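Local coordinates for protein farnesyl pyrophosphate synthase (Pseudomonas aeruginosa, PDB 3ZOU) that catalyses the chain elongation of isoprenoid diphosphates to farnesyl diphosphate, a magnesium-dependent prenyl transfer that uses geranyl diphosphate as allylic substrate, at residues S80-D85 against P99-A104; Y38-G43 against I76-L81; A20-P25 against D115-L120. All blocks are in the same frame, centred on the assembly; numbering follows the deposited sequence.

Contact 1 (S80-D85 against P99-A104). With MG (magnesium ion), chain D; MG (magnesium ion), chain C; GPP (geranyl diphosphate), chain E.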
loop_
_atom_site.group_PDB
_atom_site.type_symbol
_atom_site.label_atom_id
_atom_site.label_comp_id
_atom_site.label_asym_id
_atom_site.label_seq_id
_atom_site.Cartn_x
_atom_site.Cartn_y
_atom_site.Cartn_z
ATOM N N SER A 80 -1.353 2.621 9.865
ATOM C CA SER A 80 -1.309 1.457 10.776
ATOM C C SER A 80 -2.032 1.717 12.061
ATOM O O SER A 80 -2.734 0.827 12.541
ATOM C CB SER A 80 0.148 1.048 11.018
ATOM O OG SER A 80 0.762 1.896 11.957
ATOM N N LEU A 81 -2.031 2.956 12.544
ATOM C CA LEU A 81 -2.723 3.292 13.820
ATOM C C LEU A 81 -4.243 3.283 13.612
ATOM O O LEU A 81 -4.966 2.842 14.475
ATOM C CB LEU A 81 -2.205 4.645 14.341
ATOM C CG LEU A 81 -0.707 4.665 14.733
ATOM C CD1 LEU A 81 -0.427 6.077 15.274
ATOM C CD2 LEU A 81 -0.336 3.505 15.649
ATOM N N VAL A 82 -4.708 3.768 12.459
ATOM C CA VAL A 82 -6.142 3.747 12.162
ATOM C C VAL A 82 -6.623 2.317 12.202
ATOM O O VAL A 82 -7.648 2.050 12.833
ATOM C CB VAL A 82 -6.442 4.460 10.827
ATOM C CG1 VAL A 82 -7.901 4.268 10.458
ATOM C CG2 VAL A 82 -6.134 5.949 10.920
ATOM N N HIS A 83 -5.934 1.408 11.502
ATOM C CA HIS A 83 -6.393 0.011 11.500
ATOM C C HIS A 83 -6.272 -0.603 12.889
ATOM O O HIS A 83 -7.127 -1.375 13.257
ATOM C CB HIS A 83 -5.715 -0.808 10.412
ATOM C CG HIS A 83 -6.239 -0.532 9.031
ATOM N ND1 HIS A 83 -5.820 -1.230 7.918
ATOM C CD2 HIS A 83 -7.172 0.341 8.586
ATOM C CE1 HIS A 83 -6.443 -0.787 6.853
ATOM N NE2 HIS A 83 -7.272 0.175 7.224
ATOM N N ASP A 84 -5.191 -0.317 13.607
ATOM C CA ASP A 84 -4.968 -0.854 14.965
ATOM C C ASP A 84 -6.139 -0.423 15.893
ATOM O O ASP A 84 -6.506 -1.181 16.785
ATOM C CB ASP A 84 -3.668 -0.337 15.522
ATOM C CG ASP A 84 -3.350 -0.850 16.912
ATOM O OD1 ASP A 84 -3.034 -2.074 17.081
ATOM O OD2 ASP A 84 -3.440 -0.064 17.864
ATOM N N ASP A 85 -6.704 0.739 15.694
ATOM C CA ASP A 85 -7.718 1.257 16.588
ATOM C C ASP A 85 -9.088 0.602 16.333
ATOM O O ASP A 85 -9.999 0.723 17.135
ATOM C CB ASP A 85 -7.866 2.757 16.400
ATOM C CG ASP A 85 -6.742 3.581 17.006
ATOM O OD1 ASP A 85 -6.100 3.147 17.969
ATOM O OD2 ASP A 85 -6.581 4.704 16.531
ATOM N N PRO A 99 -11.064 11.515 19.563
ATOM C CA PRO A 99 -11.779 10.379 18.992
ATOM C C PRO A 99 -10.978 9.762 17.835
ATOM O O PRO A 99 -10.346 10.462 17.038
ATOM C CB PRO A 99 -13.020 10.991 18.396
ATOM C CG PRO A 99 -13.330 12.151 19.360
ATOM C CD PRO A 99 -11.954 12.683 19.695
ATOM N N THR A 100 -10.990 8.442 17.842
ATOM C CA THR A 100 -10.367 7.669 16.710
ATOM C C THR A 100 -11.155 7.909 15.424
ATOM O O THR A 100 -12.295 8.379 15.394
ATOM C CB THR A 100 -10.270 6.201 17.090
ATOM O OG1 THR A 100 -11.534 5.759 17.523
ATOM C CG2 THR A 100 -9.242 5.991 18.134
ATOM N N THR A 101 -10.506 7.615 14.288
ATOM C CA THR A 101 -11.128 7.943 13.026
ATOM C C THR A 101 -12.437 7.224 12.810
ATOM O O THR A 101 -13.347 7.822 12.235
ATOM C CB THR A 101 -10.115 7.610 11.889
ATOM O OG1 THR A 101 -8.907 8.364 12.147
ATOM C CG2 THR A 101 -10.648 8.008 10.515
ATOM N N HIS A 102 -12.568 5.993 13.318
ATOM C CA HIS A 102 -13.795 5.253 13.090
ATOM C C HIS A 102 -14.994 5.848 13.922
ATOM O O HIS A 102 -16.139 5.565 13.640
ATOM C CB HIS A 102 -13.661 3.754 13.267
ATOM C CG HIS A 102 -13.266 3.318 14.631
ATOM N ND1 HIS A 102 -11.975 3.334 15.078
ATOM C CD2 HIS A 102 -14.025 2.851 15.656
ATOM C CE1 HIS A 102 -11.943 2.901 16.339
ATOM N NE2 HIS A 102 -13.181 2.607 16.705
ATOM N N ARG A 103 -14.656 6.529 14.983
ATOM C CA ARG A 103 -15.637 7.257 15.802
ATOM C C ARG A 103 -15.966 8.608 15.256
ATOM O O ARG A 103 -17.147 8.997 15.282
ATOM C CB ARG A 103 -15.135 7.374 17.243
ATOM C CG ARG A 103 -15.047 6.066 18.011
ATOM C CD ARG A 103 -16.328 5.314 17.993
ATOM N NE ARG A 103 -16.317 4.240 18.991
ATOM C CZ ARG A 103 -16.910 3.059 18.876
ATOM N NH1 ARG A 103 -17.600 2.740 17.800
ATOM N NH2 ARG A 103 -16.867 2.219 19.907
ATOM N N ALA A 104 -14.976 9.400 14.853
ATOM C CA ALA A 104 -15.181 10.676 14.226
ATOM C C ALA A 104 -15.960 10.611 12.882
ATOM O O ALA A 104 -16.737 11.529 12.524
ATOM C CB ALA A 104 -13.859 11.402 14.038
HETATM MG MG MG D . -3.486 -0.179 19.946
HETATM MG MG MG C . -2.508 -2.963 19.016
HETATM C C1 GPP E . 0.170 0.107 17.698
HETATM O O1 GPP E . 0.543 -0.831 18.737
HETATM C C2 GPP E . 0.200 -0.578 16.373
HETATM C C3 GPP E . 1.310 -0.631 15.597
HETATM C C4 GPP E . 2.483 0.155 16.023
HETATM C C5 GPP E . 1.329 -1.278 14.285
HETATM C C6 GPP E . -0.115 -1.498 13.788
HETATM C C7 GPP E . -0.034 -2.295 12.568
HETATM C C8 GPP E . -1.014 -2.584 11.724
HETATM C C9 GPP E . -2.483 -2.129 11.779
HETATM C C10 GPP E . -0.427 -3.445 10.651
HETATM P PA GPP E . -0.290 -0.854 20.106
HETATM O O1A GPP E . -1.754 -1.271 19.801
HETATM O O2A GPP E . 0.475 -1.796 21.015
HETATM O O3A GPP E . -0.038 0.656 20.594
HETATM P PB GPP E . -1.104 1.844 20.848
HETATM O O1B GPP E . -2.431 1.308 20.328
HETATM O O2B GPP E . -1.134 2.079 22.344
HETATM O O3B GPP E . -0.459 2.950 20.014
HETATM O O HOH W 1 -9.735 4.037 13.470
HETATM O O HOH W 2 -7.997 5.941 14.474
HETATM O O HOH W 3 -5.233 0.932 19.804
HETATM O O HOH W 4 -2.162 -4.084 20.795
HETATM O O HOH W 5 -0.569 -3.745 18.263
HETATM O O HOH W 6 -3.554 -4.712 18.373
HETATM O O HOH W 7 -3.823 -0.419 21.962
#

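Contact 2 (Y38-G43 against I76-L81). With GPP (geranyl diphosphate), chain E.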
loop_
_atom_site.group_PDB
_atom_site.type_symbol
_atom_site.label_atom_id
_atom_site.label_comp_id
_atom_site.label_asym_id
_atom_site.label_seq_id
_atom_site.Cartn_x
_atom_site.Cartn_y
_atom_site.Cartn_z
ATOM N N TYR A 38 -7.609 13.897 8.990
ATOM C CA TYR A 38 -7.887 13.729 10.442
ATOM C C TYR A 38 -6.992 12.650 11.030
ATOM O O TYR A 38 -6.554 12.752 12.203
ATOM C CB TYR A 38 -9.369 13.309 10.633
ATOM C CG TYR A 38 -9.760 13.138 12.058
ATOM C CD1 TYR A 38 -10.221 14.267 12.774
ATOM C CD2 TYR A 38 -9.778 11.888 12.696
ATOM C CE1 TYR A 38 -10.563 14.135 14.115
ATOM C CE2 TYR A 38 -10.137 11.776 14.052
ATOM C CZ TYR A 38 -10.545 12.910 14.728
ATOM O OH TYR A 38 -10.915 12.798 16.103
ATOM N N SER A 39 -6.742 11.606 10.247
ATOM C CA SER A 39 -5.945 10.477 10.673
ATOM C C SER A 39 -4.450 10.753 10.727
ATOM O O SER A 39 -3.712 10.041 11.398
ATOM C CB SER A 39 -6.138 9.273 9.774
ATOM O OG SER A 39 -7.494 8.876 9.737
ATOM N N VAL A 40 -3.998 11.796 10.049
ATOM C CA VAL A 40 -2.561 12.082 9.992
ATOM C C VAL A 40 -2.220 13.377 10.780
ATOM O O VAL A 40 -1.181 13.470 11.468
ATOM C CB VAL A 40 -2.111 12.254 8.530
ATOM C CG1 VAL A 40 -0.665 12.742 8.416
ATOM C CG2 VAL A 40 -2.306 10.957 7.784
ATOM N N MET A 41 -3.105 14.358 10.699
ATOM C CA MET A 41 -2.780 15.710 11.251
ATOM C C MET A 41 -3.350 15.750 12.650
ATOM O O MET A 41 -4.282 16.494 12.944
ATOM C CB MET A 41 -3.369 16.790 10.370
ATOM C CG MET A 41 -2.887 16.764 8.923
ATOM S SD MET A 41 -1.092 16.652 8.704
ATOM C CE MET A 41 -0.676 18.290 9.333
ATOM N N ASN A 42 -2.782 14.967 13.545
ATOM C CA ASN A 42 -3.291 14.794 14.900
ATOM C C ASN A 42 -2.306 15.177 15.962
ATOM O O ASN A 42 -2.435 14.733 17.115
ATOM C CB ASN A 42 -3.700 13.369 15.099
ATOM C CG ASN A 42 -2.601 12.420 14.773
ATOM O OD1 ASN A 42 -1.382 12.765 14.788
ATOM N ND2 ASN A 42 -2.986 11.196 14.498
ATOM N N GLY A 43 -1.358 16.027 15.596
ATOM C CA GLY A 43 -0.362 16.517 16.553
ATOM C C GLY A 43 0.689 15.510 16.964
ATOM O O GLY A 43 1.381 15.696 17.975
ATOM N N ILE A 76 2.681 5.636 6.361
ATOM C CA ILE A 76 2.537 4.234 6.733
ATOM C C ILE A 76 2.142 4.164 8.242
ATOM O O ILE A 76 1.294 3.357 8.673
ATOM C CB ILE A 76 3.794 3.407 6.427
ATOM C CG1 ILE A 76 4.056 3.315 4.905
ATOM C CG2 ILE A 76 3.732 2.004 7.067
ATOM C CD1 ILE A 76 2.964 2.619 4.129
ATOM N N HIS A 77 2.904 4.837 9.073
ATOM C CA HIS A 77 2.651 4.868 10.481
ATOM C C HIS A 77 1.173 5.256 10.814
ATOM O O HIS A 77 0.476 4.537 11.509
ATOM C CB HIS A 77 3.622 5.830 11.180
ATOM C CG HIS A 77 3.451 5.888 12.653
ATOM N ND1 HIS A 77 3.468 4.795 13.479
ATOM C CD2 HIS A 77 3.182 6.947 13.447
ATOM C CE1 HIS A 77 3.267 5.191 14.718
ATOM N NE2 HIS A 77 3.075 6.488 14.710
ATOM N N ALA A 78 0.711 6.320 10.200
ATOM C CA ALA A 78 -0.656 6.828 10.423
ATOM C C ALA A 78 -1.683 5.796 10.007
ATOM O O ALA A 78 -2.621 5.552 10.718
ATOM C CB ALA A 78 -0.858 8.106 9.646
ATOM N N TYR A 79 -1.473 5.167 8.831
ATOM C CA TYR A 79 -2.494 4.194 8.339
ATOM C C TYR A 79 -2.518 3.029 9.352
ATOM O O TYR A 79 -3.617 2.535 9.719
ATOM C CB TYR A 79 -2.272 3.717 6.919
ATOM C CG TYR A 79 -1.864 2.243 6.776
ATOM C CD1 TYR A 79 -2.788 1.258 6.970
ATOM C CD2 TYR A 79 -0.595 1.849 6.424
ATOM C CE1 TYR A 79 -2.441 -0.087 6.870
ATOM C CE2 TYR A 79 -0.228 0.515 6.342
ATOM C CZ TYR A 79 -1.147 -0.448 6.545
ATOM O OH TYR A 79 -0.775 -1.753 6.490
ATOM N N SER A 80 -1.353 2.621 9.865
ATOM C CA SER A 80 -1.309 1.457 10.776
ATOM C C SER A 80 -2.032 1.717 12.061
ATOM O O SER A 80 -2.734 0.827 12.541
ATOM C CB SER A 80 0.148 1.048 11.018
ATOM O OG SER A 80 0.762 1.896 11.957
ATOM N N LEU A 81 -2.031 2.956 12.544
ATOM C CA LEU A 81 -2.723 3.292 13.820
ATOM C C LEU A 81 -4.243 3.283 13.612
ATOM O O LEU A 81 -4.966 2.842 14.475
ATOM C CB LEU A 81 -2.205 4.645 14.341
ATOM C CG LEU A 81 -0.707 4.665 14.733
ATOM C CD1 LEU A 81 -0.427 6.077 15.274
ATOM C CD2 LEU A 81 -0.336 3.505 15.649
HETATM C C1 GPP E . 0.170 0.107 17.698
HETATM O O1 GPP E . 0.543 -0.831 18.737
HETATM C C2 GPP E . 0.200 -0.578 16.373
HETATM C C3 GPP E . 1.310 -0.631 15.597
HETATM C C4 GPP E . 2.483 0.155 16.023
HETATM C C5 GPP E . 1.329 -1.278 14.285
HETATM C C6 GPP E . -0.115 -1.498 13.788
HETATM C C7 GPP E . -0.034 -2.295 12.568
HETATM C C8 GPP E . -1.014 -2.584 11.724
HETATM C C9 GPP E . -2.483 -2.129 11.779
HETATM C C10 GPP E . -0.427 -3.445 10.651
HETATM P PA GPP E . -0.290 -0.854 20.106
HETATM O O1A GPP E . -1.754 -1.271 19.801
HETATM O O2A GPP E . 0.475 -1.796 21.015
HETATM O O3A GPP E . -0.038 0.656 20.594
HETATM P PB GPP E . -1.104 1.844 20.848
HETATM O O1B GPP E . -2.431 1.308 20.328
HETATM O O2B GPP E . -1.134 2.079 22.344
HETATM O O3B GPP E . -0.459 2.950 20.014
HETATM O O HOH W 8 -3.382 7.571 12.629
#

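Contact 3 (A20-P25 against D115-L120)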
loop_
_atom_site.group_PDB
_atom_site.type_symbol
_atom_site.label_atom_id
_atom_site.label_comp_id
_atom_site.label_asym_id
_atom_site.label_seq_id
_atom_site.Cartn_x
_atom_site.Cartn_y
_atom_site.Cartn_z
ATOM N N ALA A 20 -0.374 19.246 2.659
ATOM C CA ALA A 20 -0.575 19.482 1.208
ATOM C C ALA A 20 -1.026 18.278 0.328
ATOM O O ALA A 20 -1.392 18.394 -0.841
ATOM C CB ALA A 20 0.660 20.111 0.593
ATOM N N LEU A 21 -0.957 17.106 0.900
ATOM C CA LEU A 21 -1.369 15.899 0.230
ATOM C C LEU A 21 -2.850 15.601 0.394
ATOM O O LEU A 21 -3.340 14.651 -0.213
ATOM C CB LEU A 21 -0.595 14.700 0.834
ATOM C CG LEU A 21 0.900 14.721 0.692
ATOM C CD1 LEU A 21 1.516 13.501 1.376
ATOM C CD2 LEU A 21 1.312 14.726 -0.745
ATOM N N PHE A 22 -3.549 16.314 1.255
ATOM C CA PHE A 22 -4.946 15.919 1.597
ATOM C C PHE A 22 -5.995 16.750 0.914
ATOM O O PHE A 22 -7.088 16.973 1.462
ATOM C CB PHE A 22 -5.155 15.815 3.129
ATOM C CG PHE A 22 -4.146 14.948 3.782
ATOM C CD1 PHE A 22 -4.002 13.636 3.362
ATOM C CD2 PHE A 22 -3.311 15.393 4.796
ATOM C CE1 PHE A 22 -3.050 12.802 3.944
ATOM C CE2 PHE A 22 -2.371 14.579 5.365
ATOM C CZ PHE A 22 -2.219 13.270 4.910
ATOM N N VAL A 23 -5.733 17.140 -0.339
ATOM C CA VAL A 23 -6.708 17.949 -1.077
ATOM C C VAL A 23 -7.406 17.008 -2.040
ATOM O O VAL A 23 -6.797 16.407 -2.899
ATOM C CB VAL A 23 -6.039 19.142 -1.816
ATOM C CG1 VAL A 23 -7.103 19.917 -2.564
ATOM C CG2 VAL A 23 -5.290 20.056 -0.851
ATOM N N ALA A 24 -8.713 16.860 -1.860
ATOM C CA ALA A 24 -9.506 15.996 -2.685
ATOM C C ALA A 24 -9.511 16.496 -4.104
ATOM O O ALA A 24 -9.668 17.714 -4.300
ATOM C CB ALA A 24 -10.950 15.937 -2.181
ATOM N N PRO A 25 -9.328 15.601 -5.065
ATOM C CA PRO A 25 -9.332 16.083 -6.469
ATOM C C PRO A 25 -10.706 16.447 -7.005
ATOM O O PRO A 25 -10.796 17.078 -8.078
ATOM C CB PRO A 25 -8.746 14.922 -7.264
ATOM C CG PRO A 25 -8.759 13.741 -6.383
ATOM C CD PRO A 25 -8.944 14.171 -4.961
ATOM N N ASP A 115 -6.431 2.724 4.041
ATOM C CA ASP A 115 -5.974 2.064 2.819
ATOM C C ASP A 115 -5.418 3.087 1.791
ATOM O O ASP A 115 -4.419 2.766 1.125
ATOM C CB ASP A 115 -7.144 1.291 2.184
ATOM C CG ASP A 115 -7.524 0.038 2.906
ATOM O OD1 ASP A 115 -6.783 -0.491 3.718
ATOM O OD2 ASP A 115 -8.666 -0.496 2.638
ATOM N N GLY A 116 -6.076 4.244 1.649
ATOM C CA GLY A 116 -5.646 5.286 0.760
ATOM C C GLY A 116 -4.338 5.920 1.245
ATOM O O GLY A 116 -3.537 6.321 0.425
ATOM N N LEU A 117 -4.122 5.978 2.563
ATOM C CA LEU A 117 -2.847 6.504 3.106
ATOM C C LEU A 117 -1.737 5.571 2.720
ATOM O O LEU A 117 -0.640 6.015 2.435
ATOM C CB LEU A 117 -2.928 6.678 4.635
ATOM C CG LEU A 117 -3.839 7.809 5.139
ATOM C CD1 LEU A 117 -3.984 7.715 6.645
ATOM C CD2 LEU A 117 -3.382 9.151 4.683
ATOM N N GLN A 118 -1.972 4.259 2.781
ATOM C CA GLN A 118 -0.907 3.340 2.392
ATOM C C GLN A 118 -0.499 3.537 0.940
ATOM O O GLN A 118 0.661 3.618 0.593
ATOM C CB GLN A 118 -1.236 1.878 2.710
ATOM C CG GLN A 118 -0.078 1.006 2.262
ATOM C CD GLN A 118 -0.035 -0.443 2.751
ATOM O OE1 GLN A 118 1.047 -1.012 2.759
ATOM N NE2 GLN A 118 -1.146 -1.059 2.973
ATOM N N ALA A 119 -1.502 3.574 0.043
ATOM C CA ALA A 119 -1.184 3.839 -1.393
ATOM C C ALA A 119 -0.447 5.165 -1.574
ATOM O O ALA A 119 0.503 5.192 -2.338
ATOM C CB ALA A 119 -2.438 3.814 -2.246
ATOM N N LEU A 120 -0.895 6.146 -0.815
ATOM C CA LEU A 120 -0.252 7.462 -0.960
ATOM C C LEU A 120 1.203 7.413 -0.599
ATOM O O LEU A 120 2.012 8.152 -1.162
ATOM C CB LEU A 120 -0.995 8.466 -0.161
ATOM C CG LEU A 120 -0.561 9.926 -0.193
ATOM C CD1 LEU A 120 -0.656 10.412 -1.610
ATOM C CD2 LEU A 120 -1.495 10.718 0.708
#

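Contact 1 (S80-D85 against P99-A104)
His102 sets its CG between its own backbone N and carbonyl carbon (chi1 62°), which swings the imidazole back toward Asp85; Asp85 turns CG beside its backbone N (chi1 -75°), and its carboxylate then lies against Thr100. This is the part of helix 67-85 that carries Asp84 and Asp85, the opening pair of the DDxxxxD first aspartate-rich motif of prenyl synthases, packed on the short helix 101-104. The methyl CG2 of Thr100 rests 3.4 Å from Asp85 OD2, and His102 CE1 comes within 3.0 Å of Asp85 O, which approaches the ring obliquely. Direct hydrogen bonds between the segments are absent, and two waters do the joining. One donates to Val82 O and lies in the His102 ring plane, 2.8 Å from ND1; the other donates to Asp85 OD2 and takes the N-H of Thr101. Asp85 OD1, in a salt bridge with Arg95, also accepts from a water bound to a magnesium ion, so this carboxylate acts as a second shell of the metal site. Asp84, the neighbour of Asp85, spans two magnesium ions with its carboxylate, with Asp90 among the further ligands. OD1 of Asp84 binds one ion at 2.2 Å and OD2 the other at 2.1 Å, while O1A of geranyl diphosphate bridges both.

Contact 2 (Y38-G43 against I76-L81)
Ala78 and Val40 bring two helices of the all-alpha prenyl synthase fold close together: helix 30-40, near Ser39 and Val40, lies against the middle of helix 67-85, and the CA atoms of Val40 and Ala78 are 5.6 Å apart. Along 76-81, Ile76 comes first and packs on Met154 and Ala121. His77 serves its own helix: its carbonyl O accepts both Leu81 N and the hydroxyl of Ser80. Ala78 makes the crossing itself. Its CB meets the CG2 methyl of Val40 at 3.7 Å and lies near the carbonyl of Ser39, and the small side chain permits the close approach. A water completes the join, donating 2.8 Å to Ser39 O and 2.9 Å to Ala78 O, so that one molecule bridges the two carbonyl oxygens. Tyr79 turns from Val40 and packs on Val155 and Leu117, with its ring edge-to-face against that of His83. Ser80 holds OG between its backbone N and carbonyl carbon (chi1 79°), a rotation that carries the hydroxyl back to His77 O, 2.7 Å away; the donor sits 18° out of the carbonyl plane. The residue also lines the geranyl pocket, with Ser80 CB 3.7 Å from C7 of the ligand. Leu81 ends the walk: its CG lies over one face of the His77 ring, 4.0 Å above the plane and offset toward the rim, and Leu81 CD2 lies 4.0 Å from C1 of geranyl diphosphate.

Contact 3 (A20-P25 against D115-L120)
The Phe22 ring is met at its CE1 atom by two leucine methyls, Leu117 CD2 at 3.7 Å and Leu120 CD2 at 4.2 Å, both approaching obliquely. The arrangement packs the loop between helices 3-19 and 30-40 onto helix 107-126 of the all-alpha prenyl synthase fold. Leu117 and Leu120 are one helical turn apart and therefore offer their methyls from the same flank of the helix, while the loop supplies two consecutive apolar residues in return. Phe22 has its CG beside the backbone N (chi1 -52°), which brings the far part of the ring closer to the helix than its CB direction alone would suggest; the side chain meets that of Leu117 at about a right angle. Leu120 takes the other rotation, with CG anti to the backbone N (chi1 -177°), and extends CD2 to touch both loop side chains. The contact is purely apolar, without a hydrogen bond or water across it, and the backbones remain well apart, the nearest CA atoms being those of Leu21 and Leu120 at 8.6 Å. Phe22 also packs on Val40 and Met41, so its ring touches both helix 107-126 and the 40-41 region. Helix 107-126 meanwhile faces the second subunit through Asp115 and Gln118: Asp115 OD2 is hydrogen-bonded to His83 ND1 of that subunit, and Gln118 NE2 to its Asp115 O. On the loop side, Leu21 CB lies 4.1 Å from Leu120 CD2.

Contacts 1 and 2 share helix 67-85 and lie about 9 Å apart between centres; contact 3 is about 12 Å from contact 2 and 16 Å from contact 1. Along the chain, 20-25 comes first and 115-120 last, so contact 3 brackets the other two, and 76-81 and 80-85 overlap at Ser80 and Leu81. Contact 1 joins contact 2 through Thr101 OG1 and Ser39 OG, 2.8 Å apart and probably hydrogen-bonded. Val40 CG2 then packs on both Phe22 CZ and Leu117 CD2, carrying contact 2 into contact 3. One continuous packing thus runs from the magnesium site, past the geranyl pocket, to the helix that faces the second subunit.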